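Local coordinates for protein Polyphosphate:AMP phosphotransferase (Pseudomonas aeruginosa PAO1, PDB 3CZP) that uses inorganic polyphosphate as phosphate donor to convert AMP to ADP, and GMP to GDP less efficiently, with magnesium as cofactor, at residues A[408-413]-A[467-472]; A[370-375]-A[451-456]; A[391-396]-A[458-463]. All coordinates share one frame; numbering follows the deposited sequence. Where two conformers were deposited one is given.

All three contacts lie in the second of two fused PPK2 domains, a P-loop kinase fold with a five-stranded parallel sheet (order 2-3-1-4-5). Contact 1 pairs strands 404-412 and 467-471 at its border. Contacts 2 and 3, centres about 13 Å apart and about 14 and 17 Å from that of contact 1, set helix 446-460 against helices 370-377 and 382-402. The segments interleave along the chain, 370-375, 391-396 and 408-413 preceding 451-456, 458-463 and 467-472. Trp410 and Trp467 pack on helix 446-460 in contact 2; Lys408 bonds Glu396 and Thr460 of contact 3. The N-terminal domain seems to be inactive, so these contacts build the probable catalytic domain.

Contact 1 of 3, residues A[408-413]-A[467-472]; sequences KFWLAI and WTLVEA
Strands 404-412 and 467-471 are the fourth and fifth in the 2-3-1-4-5 parallel sheet of a P-loop kinase domain, and the second is its outermost strand within the chain. Five backbone hydrogen bonds join them, passing from one strand to the other in the staggered pattern of parallel pairing. Thr468 N donates to Lys408 O, Trp410 N to Thr468 O, and Val470 N reaches Trp410 O at 2.8 Å from above the carbonyl plane. Ala412 N meets Val470 O almost head-on, with an N-H...O angle of 173°; the last bond, Ala472 N to Ala412 O, is more bent.

Phe409, Leu411, Thr468 and Val470 share one face of the sheet, and Phe409, Thr468 and Val470 meet helix 475-496. In its apolar part Val470 is branched at CB, which suits a strand, and its CG2 is wedged between Phe409 CD1, 3.6 Å away, and Leu411 CD1, 3.8 Å away. Beyond the strand end, the small Ala472 packs beside Leu411, its CB 3.9 Å from Leu411 CB.

The other face carries Lys408, Trp410, Trp467 and Leu469, turned toward helix 446-460. Trp410 has CG anti to the backbone N (chi1 174°), which swings its indole away from the neighbouring strand while CB stays 3.9 Å from Leu469 CD2. Trp467 leans back over strand 404-412, with Phe409 O at the ring edge, 3.5 Å from Trp467 CZ3. The aliphatic part of Lys408 runs across that indole, bending at chi3 so that its ammonium reaches Glu396 and Thr460 O, while Thr460 OG1 accepts from Trp467 NE1. Lys408 CB sits over the six-membered ring as a CH-pi contact, 3.8 Å from its centroid and 14° off the ring normal.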
loop_
_atom_site.group_PDB
_atom_site.type_symbol
_atom_site.label_atom_id
_atom_site.label_comp_id
_atom_site.label_asym_id
_atom_site.label_seq_id
_atom_site.Cartn_x
_atom_site.Cartn_y
_atom_site.Cartn_z
ATOM N N LYS A 408 18.250 4.335 -18.054
ATOM C CA LYS A 408 19.133 3.970 -16.937
ATOM C C LYS A 408 20.493 4.682 -17.028
ATOM O O LYS A 408 21.194 4.564 -18.027
ATOM C CB LYS A 408 19.383 2.448 -16.971
ATOM C CG LYS A 408 18.166 1.575 -16.686
ATOM C CD LYS A 408 18.561 0.104 -16.612
ATOM C CE LYS A 408 18.912 -0.513 -17.953
ATOM N NZ LYS A 408 19.042 -2.062 -17.944
ATOM N N PHE A 409 20.876 5.396 -15.978
ATOM C CA PHE A 409 22.097 6.195 -15.975
ATOM C C PHE A 409 23.098 5.694 -14.930
ATOM O O PHE A 409 22.762 5.530 -13.764
ATOM C CB PHE A 409 21.759 7.684 -15.678
ATOM C CG PHE A 409 20.853 8.355 -16.725
ATOM C CD1 PHE A 409 21.340 8.698 -17.988
ATOM C CD2 PHE A 409 19.533 8.621 -16.446
ATOM C CE1 PHE A 409 20.540 9.269 -18.916
ATOM C CE2 PHE A 409 18.735 9.230 -17.387
ATOM C CZ PHE A 409 19.233 9.546 -18.615
ATOM N N TRP A 410 24.343 5.513 -15.346
ATOM C CA TRP A 410 25.438 5.343 -14.446
ATOM C C TRP A 410 26.280 6.570 -14.593
ATOM O O TRP A 410 26.890 6.773 -15.629
ATOM C CB TRP A 410 26.299 4.105 -14.763
ATOM C CG TRP A 410 27.473 4.079 -13.882
ATOM C CD1 TRP A 410 28.756 4.525 -14.174
ATOM C CD2 TRP A 410 27.491 3.715 -12.493
ATOM N NE1 TRP A 410 29.562 4.418 -13.040
ATOM C CE2 TRP A 410 28.818 3.926 -12.009
ATOM C CE3 TRP A 410 26.516 3.240 -11.610
ATOM C CZ2 TRP A 410 29.183 3.661 -10.692
ATOM C CZ3 TRP A 410 26.894 2.978 -10.280
ATOM C CH2 TRP A 410 28.197 3.192 -9.836
ATOM N N LEU A 411 26.282 7.402 -13.564
ATOM C CA LEU A 411 27.099 8.608 -13.576
ATOM C C LEU A 411 28.496 8.253 -13.083
ATOM O O LEU A 411 28.698 7.882 -11.921
ATOM C CB LEU A 411 26.492 9.749 -12.740
ATOM C CG LEU A 411 25.530 10.685 -13.494
ATOM C CD1 LEU A 411 24.363 9.956 -14.105
ATOM C CD2 LEU A 411 25.046 11.795 -12.503
ATOM N N ALA A 412 29.462 8.405 -13.983
ATOM C CA ALA A 412 30.835 7.991 -13.717
ATOM C C ALA A 412 31.712 9.215 -13.431
ATOM O O ALA A 412 31.688 10.188 -14.178
ATOM C CB ALA A 412 31.371 7.173 -14.900
ATOM N N ILE A 413 32.473 9.156 -12.333
ATOM C CA ILE A 413 33.495 10.149 -12.046
ATOM C C ILE A 413 34.768 9.397 -11.667
ATOM O O ILE A 413 34.697 8.191 -11.340
ATOM C CB ILE A 413 33.124 11.174 -10.907
ATOM C CG1 ILE A 413 32.946 10.510 -9.554
ATOM C CG2 ILE A 413 31.902 12.061 -11.263
ATOM C CD1 ILE A 413 32.412 11.501 -8.440
ATOM N N TRP A 467 21.899 0.511 -20.779
ATOM C CA TRP A 467 22.570 1.409 -19.856
ATOM C C TRP A 467 23.248 2.594 -20.571
ATOM O O TRP A 467 23.901 2.394 -21.563
ATOM C CB TRP A 467 23.633 0.650 -19.095
ATOM C CG TRP A 467 23.091 0.015 -17.893
ATOM C CD1 TRP A 467 22.750 -1.268 -17.764
ATOM C CD2 TRP A 467 22.823 0.649 -16.635
ATOM N NE1 TRP A 467 22.293 -1.508 -16.520
ATOM C CE2 TRP A 467 22.303 -0.349 -15.791
ATOM C CE3 TRP A 467 22.980 1.960 -16.142
ATOM C CZ2 TRP A 467 21.915 -0.098 -14.471
ATOM C CZ3 TRP A 467 22.583 2.229 -14.841
ATOM C CH2 TRP A 467 22.078 1.199 -13.995
ATOM N N THR A 468 23.120 3.801 -20.004
ATOM C CA THR A 468 23.824 4.994 -20.480
ATOM C C THR A 468 24.832 5.357 -19.459
ATOM O O THR A 468 24.482 5.635 -18.336
ATOM C CB THR A 468 22.876 6.210 -20.643
ATOM O OG1 THR A 468 21.758 5.807 -21.426
ATOM C CG2 THR A 468 23.604 7.459 -21.310
ATOM N N LEU A 469 26.095 5.306 -19.862
ATOM C CA LEU A 469 27.173 5.711 -19.020
ATOM C C LEU A 469 27.362 7.232 -19.209
ATOM O O LEU A 469 27.644 7.702 -20.317
ATOM C CB LEU A 469 28.459 4.894 -19.352
ATOM C CG LEU A 469 28.304 3.362 -19.407
ATOM C CD1 LEU A 469 29.522 2.670 -20.018
ATOM C CD2 LEU A 469 27.922 2.732 -18.033
ATOM N N VAL A 470 27.193 7.987 -18.125
ATOM C CA VAL A 470 27.322 9.435 -18.173
ATOM C C VAL A 470 28.702 9.837 -17.638
ATOM O O VAL A 470 29.055 9.511 -16.530
ATOM C CB VAL A 470 26.177 10.117 -17.388
ATOM C CG1 VAL A 470 26.272 11.651 -17.520
ATOM C CG2 VAL A 470 24.799 9.595 -17.864
ATOM N N GLU A 471 29.497 10.479 -18.468
ATOM C CA GLU A 471 30.824 11.013 -18.074
ATOM C C GLU A 471 30.520 12.228 -17.207
ATOM O O GLU A 471 30.050 13.251 -17.707
ATOM C CB GLU A 471 31.635 11.433 -19.302
ATOM C CG GLU A 471 32.002 10.324 -20.292
ATOM C CD GLU A 471 30.871 9.949 -21.260
ATOM O OE1 GLU A 471 29.721 10.426 -21.126
ATOM O OE2 GLU A 471 31.154 9.144 -22.148
ATOM N N ALA A 472 30.720 12.100 -15.900
ATOM C CA ALA A 472 30.093 13.024 -14.936
ATOM C C ALA A 472 31.049 13.934 -14.182
ATOM O O ALA A 472 30.622 14.743 -13.362
ATOM C CB ALA A 472 29.215 12.217 -13.959
HETATM O O HOH W 1 19.451 4.379 -21.058
#

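Contact 2 of 3, residues A[370-375]-A[451-456]; sequences RVLVER and DAVGDM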
loop_
_atom_site.group_PDB
_atom_site.type_symbol
_atom_site.label_atom_id
_atom_site.label_comp_id
_atom_site.label_asym_id
_atom_site.label_seq_id
_atom_site.Cartn_x
_atom_site.Cartn_y
_atom_site.Cartn_z
ATOM N N ARG A 370 21.057 -4.394 -5.478
ATOM C CA ARG A 370 21.360 -5.799 -5.250
ATOM C C ARG A 370 22.692 -6.242 -5.870
ATOM O O ARG A 370 23.477 -6.986 -5.222
ATOM C CB ARG A 370 20.228 -6.733 -5.724
ATOM C CG ARG A 370 20.623 -8.191 -5.534
ATOM C CD ARG A 370 19.490 -9.106 -5.201
ATOM N NE ARG A 370 19.073 -8.944 -3.803
ATOM C CZ ARG A 370 18.116 -9.677 -3.255
ATOM N NH1 ARG A 370 17.473 -10.603 -3.975
ATOM N NH2 ARG A 370 17.771 -9.454 -2.004
ATOM N N VAL A 371 22.960 -5.778 -7.103
ATOM C CA VAL A 371 24.194 -6.148 -7.827
ATOM C C VAL A 371 25.302 -5.093 -7.710
ATOM O O VAL A 371 26.359 -5.220 -8.316
ATOM C CB VAL A 371 23.919 -6.434 -9.307
ATOM C CG1 VAL A 371 22.863 -7.545 -9.410
ATOM C CG2 VAL A 371 23.530 -5.129 -10.036
ATOM N N LEU A 372 25.052 -4.072 -6.890
ATOM C CA LEU A 372 26.056 -3.069 -6.565
ATOM C C LEU A 372 26.336 -3.147 -5.078
ATOM O O LEU A 372 27.045 -4.046 -4.646
ATOM C CB LEU A 372 25.593 -1.688 -7.036
ATOM C CG LEU A 372 25.461 -1.473 -8.563
ATOM C CD1 LEU A 372 24.789 -0.097 -8.773
ATOM C CD2 LEU A 372 26.810 -1.601 -9.364
ATOM N N VAL A 373 25.781 -2.255 -4.264
ATOM C CA VAL A 373 26.081 -2.277 -2.807
ATOM C C VAL A 373 25.845 -3.598 -2.031
ATOM O O VAL A 373 26.613 -3.922 -1.141
ATOM C CB VAL A 373 25.379 -1.091 -2.064
ATOM C CG1 VAL A 373 23.832 -1.142 -2.214
ATOM C CG2 VAL A 373 25.828 -1.030 -0.601
ATOM N N GLU A 374 24.794 -4.362 -2.342
ATOM C CA GLU A 374 24.570 -5.626 -1.645
ATOM C C GLU A 374 25.662 -6.646 -1.954
ATOM O O GLU A 374 26.097 -7.349 -1.064
ATOM C CB GLU A 374 23.207 -6.227 -1.990
ATOM C CG GLU A 374 22.031 -5.365 -1.552
ATOM C CD GLU A 374 20.649 -6.050 -1.685
ATOM O OE1 GLU A 374 20.531 -7.238 -2.028
ATOM O OE2 GLU A 374 19.665 -5.363 -1.414
ATOM N N ARG A 375 26.043 -6.748 -3.227
ATOM C CA ARG A 375 27.092 -7.640 -3.680
ATOM C C ARG A 375 28.385 -7.344 -2.931
ATOM O O ARG A 375 28.994 -8.218 -2.307
ATOM C CB ARG A 375 27.315 -7.443 -5.195
ATOM C CG ARG A 375 28.621 -8.045 -5.716
ATOM C CD ARG A 375 28.674 -8.017 -7.279
ATOM N NE ARG A 375 30.062 -8.108 -7.800
ATOM C CZ ARG A 375 30.386 -8.409 -9.068
ATOM N NH1 ARG A 375 29.452 -8.699 -9.964
ATOM N NH2 ARG A 375 31.661 -8.461 -9.445
ATOM N N ASP A 451 34.372 -3.382 -11.051
ATOM C CA ASP A 451 34.075 -4.756 -11.473
ATOM C C ASP A 451 32.577 -5.002 -11.514
ATOM O O ASP A 451 32.079 -5.602 -12.454
ATOM C CB ASP A 451 34.709 -5.791 -10.550
ATOM C CG ASP A 451 36.178 -5.911 -10.750
ATOM O OD1 ASP A 451 36.706 -5.538 -11.832
ATOM O OD2 ASP A 451 36.818 -6.386 -9.796
ATOM N N ALA A 452 31.876 -4.517 -10.502
ATOM C CA ALA A 452 30.425 -4.687 -10.391
ATOM C C ALA A 452 29.585 -3.887 -11.401
ATOM O O ALA A 452 28.553 -4.373 -11.937
ATOM C CB ALA A 452 29.996 -4.370 -8.936
ATOM N N VAL A 453 29.991 -2.649 -11.655
ATOM C CA VAL A 453 29.325 -1.819 -12.692
ATOM C C VAL A 453 29.559 -2.438 -14.064
ATOM O O VAL A 453 28.630 -2.554 -14.858
ATOM C CB VAL A 453 29.797 -0.332 -12.642
ATOM C CG1 VAL A 453 29.221 0.514 -13.794
ATOM C CG2 VAL A 453 29.387 0.239 -11.296
ATOM N N GLY A 454 30.771 -2.910 -14.311
ATOM C CA GLY A 454 31.076 -3.634 -15.530
ATOM C C GLY A 454 30.196 -4.832 -15.793
ATOM O O GLY A 454 29.695 -5.010 -16.901
ATOM N N ASP A 455 30.019 -5.675 -14.781
ATOM C CA ASP A 455 29.165 -6.843 -14.897
ATOM C C ASP A 455 27.734 -6.487 -15.104
ATOM O O ASP A 455 27.050 -7.124 -15.913
ATOM C CB ASP A 455 29.264 -7.722 -13.658
ATOM C CG ASP A 455 30.601 -8.347 -13.520
ATOM O OD1 ASP A 455 31.359 -8.375 -14.523
ATOM O OD2 ASP A 455 30.900 -8.848 -12.424
HETATM N N MSE A 456 27.276 -5.490 -14.352
HETATM C CA MSE A 456 25.923 -4.997 -14.458
HETATM C C MSE A 456 25.612 -4.585 -15.885
HETATM O O MSE A 456 24.664 -5.045 -16.477
HETATM C CB MSE A 456 25.734 -3.790 -13.522
HETATM C CG MSE A 456 24.429 -3.028 -13.686
HETATM SE SE MSE A 456 24.371 -1.638 -12.315
HETATM C CE MSE A 456 25.416 -0.330 -13.256
HETATM O O HOH W 2 26.984 -5.995 -10.838
#
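Leu372 is the chief apolar bump of helix 370-377 on this side, and its CD2 methyl is pushed into a hollow of helix 446-460 walled by Ala452, Val453 and Met456. With CG anti to the carbonyl carbon, CD2 comes 3.7 Å from Val453 CG2. The selenomethionine chain of Met456 runs out straight to the selenium and turns only at its last torsion (chi3 83°). It crosses Leu372 at about a right angle, SE lying 3.8 Å from Leu372 CD2 and nearly as close to CD1. The unbranched, flexible chain can lay its selenium against the branched ends of Leu372 and Val371. The indole of Trp410 packs against all of Leu372, Val453 and Met456, so that this apolar cluster continues onto the sheet.

Within the P-loop kinase fold of the second PPK2 domain the two helices run nearly antiparallel, at 157°, with the axes of these short segments 9.2 Å apart. Alanine at 452 keeps the middle of the interface low: its CB lies 3.8 Å from Val371 O and also beneath the guanidinium of Arg375. Beside it, one water donates to both Val371 O and Ala452 O, bridging the two backbones.

Arg375 is the second projection. Its chain, extended from CG to NE, lays one guanidinium face across Ala452, whose CA sits beneath the centre of the group. An arginine suits this place because its long apolar stem carries the charge across to the other helix. NH1 and NH2 then both grip Asp455 OD2: Arg375 NH1 at 2.9 Å on the anti lone pair, and NH2 from above the carboxylate plane, with the guanidinium and carboxylate planes 41° apart. Trp385 adds a cation-pi contact to Arg375, while Asp455 OD1 accepts from Asn258.

Contact 3 of 3, residues A[391-396]-A[458-463]; sequences EINDFE and DRTSTE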
loop_
_atom_site.group_PDB
_atom_site.type_symbol
_atom_site.label_atom_id
_atom_site.label_comp_id
_atom_site.label_asym_id
_atom_site.label_seq_id
_atom_site.Cartn_x
_atom_site.Cartn_y
_atom_site.Cartn_z
ATOM N N GLU A 391 16.560 -11.769 -13.433
ATOM C CA GLU A 391 15.386 -11.174 -12.766
ATOM C C GLU A 391 15.135 -9.695 -13.138
ATOM O O GLU A 391 14.004 -9.287 -13.420
ATOM C CB GLU A 391 15.555 -11.331 -11.247
ATOM C CG GLU A 391 15.361 -12.743 -10.826
ATOM C CD GLU A 391 15.672 -13.042 -9.392
ATOM O OE1 GLU A 391 16.188 -12.171 -8.652
ATOM O OE2 GLU A 391 15.339 -14.188 -9.021
ATOM N N ILE A 392 16.195 -8.894 -13.124
ATOM C CA ILE A 392 16.076 -7.475 -13.450
ATOM C C ILE A 392 15.631 -7.286 -14.897
ATOM O O ILE A 392 14.760 -6.469 -15.193
ATOM C CB ILE A 392 17.405 -6.731 -13.226
ATOM C CG1 ILE A 392 17.650 -6.515 -11.732
ATOM C CG2 ILE A 392 17.402 -5.404 -13.968
ATOM C CD1 ILE A 392 19.055 -6.057 -11.404
ATOM N N ASN A 393 16.243 -8.055 -15.790
ATOM C CA ASN A 393 15.935 -8.018 -17.198
ATOM C C ASN A 393 14.526 -8.434 -17.476
ATOM O O ASN A 393 13.825 -7.780 -18.305
ATOM C CB ASN A 393 16.933 -8.890 -17.990
ATOM C CG ASN A 393 18.300 -8.274 -18.105
ATOM O OD1 ASN A 393 18.474 -7.049 -18.012
ATOM N ND2 ASN A 393 19.298 -9.131 -18.340
ATOM N N ASP A 394 14.059 -9.459 -16.737
ATOM C CA ASP A 394 12.667 -9.911 -16.913
ATOM C C ASP A 394 11.705 -8.793 -16.444
ATOM O O ASP A 394 10.736 -8.483 -17.103
ATOM C CB ASP A 394 12.325 -11.223 -16.179
ATOM C CG ASP A 394 13.136 -12.462 -16.673
ATOM O OD1 ASP A 394 13.701 -12.504 -17.820
ATOM O OD2 ASP A 394 13.195 -13.432 -15.866
ATOM N N PHE A 395 12.010 -8.199 -15.300
ATOM C CA PHE A 395 11.291 -7.019 -14.774
ATOM C C PHE A 395 11.192 -5.879 -15.771
ATOM O O PHE A 395 10.118 -5.385 -16.089
ATOM C CB PHE A 395 12.042 -6.571 -13.504
ATOM C CG PHE A 395 11.497 -5.336 -12.811
ATOM C CD1 PHE A 395 10.144 -5.114 -12.680
ATOM C CD2 PHE A 395 12.366 -4.397 -12.300
ATOM C CE1 PHE A 395 9.644 -3.972 -11.985
ATOM C CE2 PHE A 395 11.855 -3.238 -11.635
ATOM C CZ PHE A 395 10.512 -3.047 -11.465
ATOM N N GLU A 396 12.336 -5.489 -16.310
ATOM C CA GLU A 396 12.417 -4.385 -17.257
ATOM C C GLU A 396 11.707 -4.671 -18.550
ATOM O O GLU A 396 11.151 -3.766 -19.163
ATOM C CB GLU A 396 13.872 -3.972 -17.505
ATOM C CG GLU A 396 14.424 -3.272 -16.260
ATOM C CD GLU A 396 15.881 -2.878 -16.364
ATOM O OE1 GLU A 396 16.499 -3.068 -17.437
ATOM O OE2 GLU A 396 16.388 -2.394 -15.334
ATOM N N ASP A 458 27.355 -5.239 -18.750
ATOM C CA ASP A 458 27.375 -6.423 -19.583
ATOM C C ASP A 458 26.104 -7.282 -19.536
ATOM O O ASP A 458 25.611 -7.735 -20.572
ATOM C CB ASP A 458 28.532 -7.319 -19.171
ATOM C CG ASP A 458 28.586 -8.585 -19.979
ATOM O OD1 ASP A 458 28.829 -8.487 -21.212
ATOM O OD2 ASP A 458 28.398 -9.679 -19.390
ATOM N N ARG A 459 25.571 -7.529 -18.336
ATOM C CA ARG A 459 24.507 -8.512 -18.183
ATOM C C ARG A 459 23.098 -7.896 -18.315
ATOM O O ARG A 459 22.124 -8.608 -18.557
ATOM C CB ARG A 459 24.652 -9.231 -16.835
ATOM C CG ARG A 459 26.087 -9.627 -16.444
ATOM C CD ARG A 459 26.374 -11.115 -16.432
ATOM N NE ARG A 459 27.040 -11.477 -15.174
ATOM C CZ ARG A 459 28.352 -11.484 -14.949
ATOM N NH1 ARG A 459 29.225 -11.183 -15.910
ATOM N NH2 ARG A 459 28.792 -11.808 -13.737
ATOM N N THR A 460 22.968 -6.577 -18.133
ATOM C CA THR A 460 21.624 -5.928 -18.117
ATOM C C THR A 460 21.520 -4.720 -19.050
ATOM O O THR A 460 20.524 -4.023 -19.048
ATOM C CB THR A 460 21.169 -5.470 -16.659
ATOM O OG1 THR A 460 22.087 -4.480 -16.152
ATOM C CG2 THR A 460 21.126 -6.650 -15.632
ATOM N N SER A 461 22.539 -4.450 -19.840
ATOM C CA SER A 461 22.364 -3.419 -20.890
ATOM C C SER A 461 21.811 -4.097 -22.119
ATOM O O SER A 461 22.558 -4.668 -22.883
ATOM C CB SER A 461 23.648 -2.715 -21.228
ATOM O OG SER A 461 23.325 -1.601 -22.035
ATOM N N THR A 462 20.484 -4.097 -22.250
ATOM C CA THR A 462 19.788 -4.908 -23.225
ATOM C C THR A 462 19.296 -3.994 -24.335
ATOM O O THR A 462 19.323 -2.801 -24.169
ATOM C CB THR A 462 18.578 -5.645 -22.587
ATOM O OG1 THR A 462 17.669 -4.707 -21.996
ATOM C CG2 THR A 462 19.021 -6.623 -21.524
ATOM N N GLU A 463 18.840 -4.575 -25.443
ATOM C CA GLU A 463 18.167 -3.830 -26.501
ATOM C C GLU A 463 16.928 -3.079 -25.996
ATOM O O GLU A 463 16.682 -1.951 -26.387
ATOM C CB GLU A 463 17.794 -4.799 -27.627
ATOM C CG GLU A 463 16.902 -4.234 -28.764
ATOM C CD GLU A 463 17.673 -3.891 -30.039
ATOM O OE1 GLU A 463 18.831 -3.399 -29.967
ATOM O OE2 GLU A 463 17.090 -4.100 -31.129
HETATM O O HOH W 3 17.107 -5.003 -19.207
#
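The carboxamide of Asn393 carries this contact, projecting from helix 382-402 toward the end of helix 446-460 and crossing the side chain of Thr460 at about a right angle. CG stands anti to the carbonyl carbon (chi1 -73°), which places both amide atoms at the opposing backbone. Asn393 ND2 donates to Arg459 O at 2.9 Å; the bond is straight, 165° at the hydrogen, and lies in the plane of the amide as well as that of the carbonyl. The other amide atom, Asn393 OD1, rests 3.3 Å from Thr460 CA.

Thr462 slides past Asn393 in the opposite direction, its CG2 methyl 3.6 Å from Asn393 OD1. A single water donates to Asn393 OD1 and Glu396 OE1 and accepts from Thr462 OG1, which also bonds Ala465 N. Asparagine suits the site because one flat group both donates and accepts. Glu396 also pairs with Lys408 and bonds Tyr368. Thr460 OG1 bonds Met456 O within its own helix.

Ser461 is the first residue to leave helical geometry, so an asparagine from a neighbouring helix binds a last-turn carbonyl at a helix C-terminus, just before the final strand of the P-loop kinase sheet.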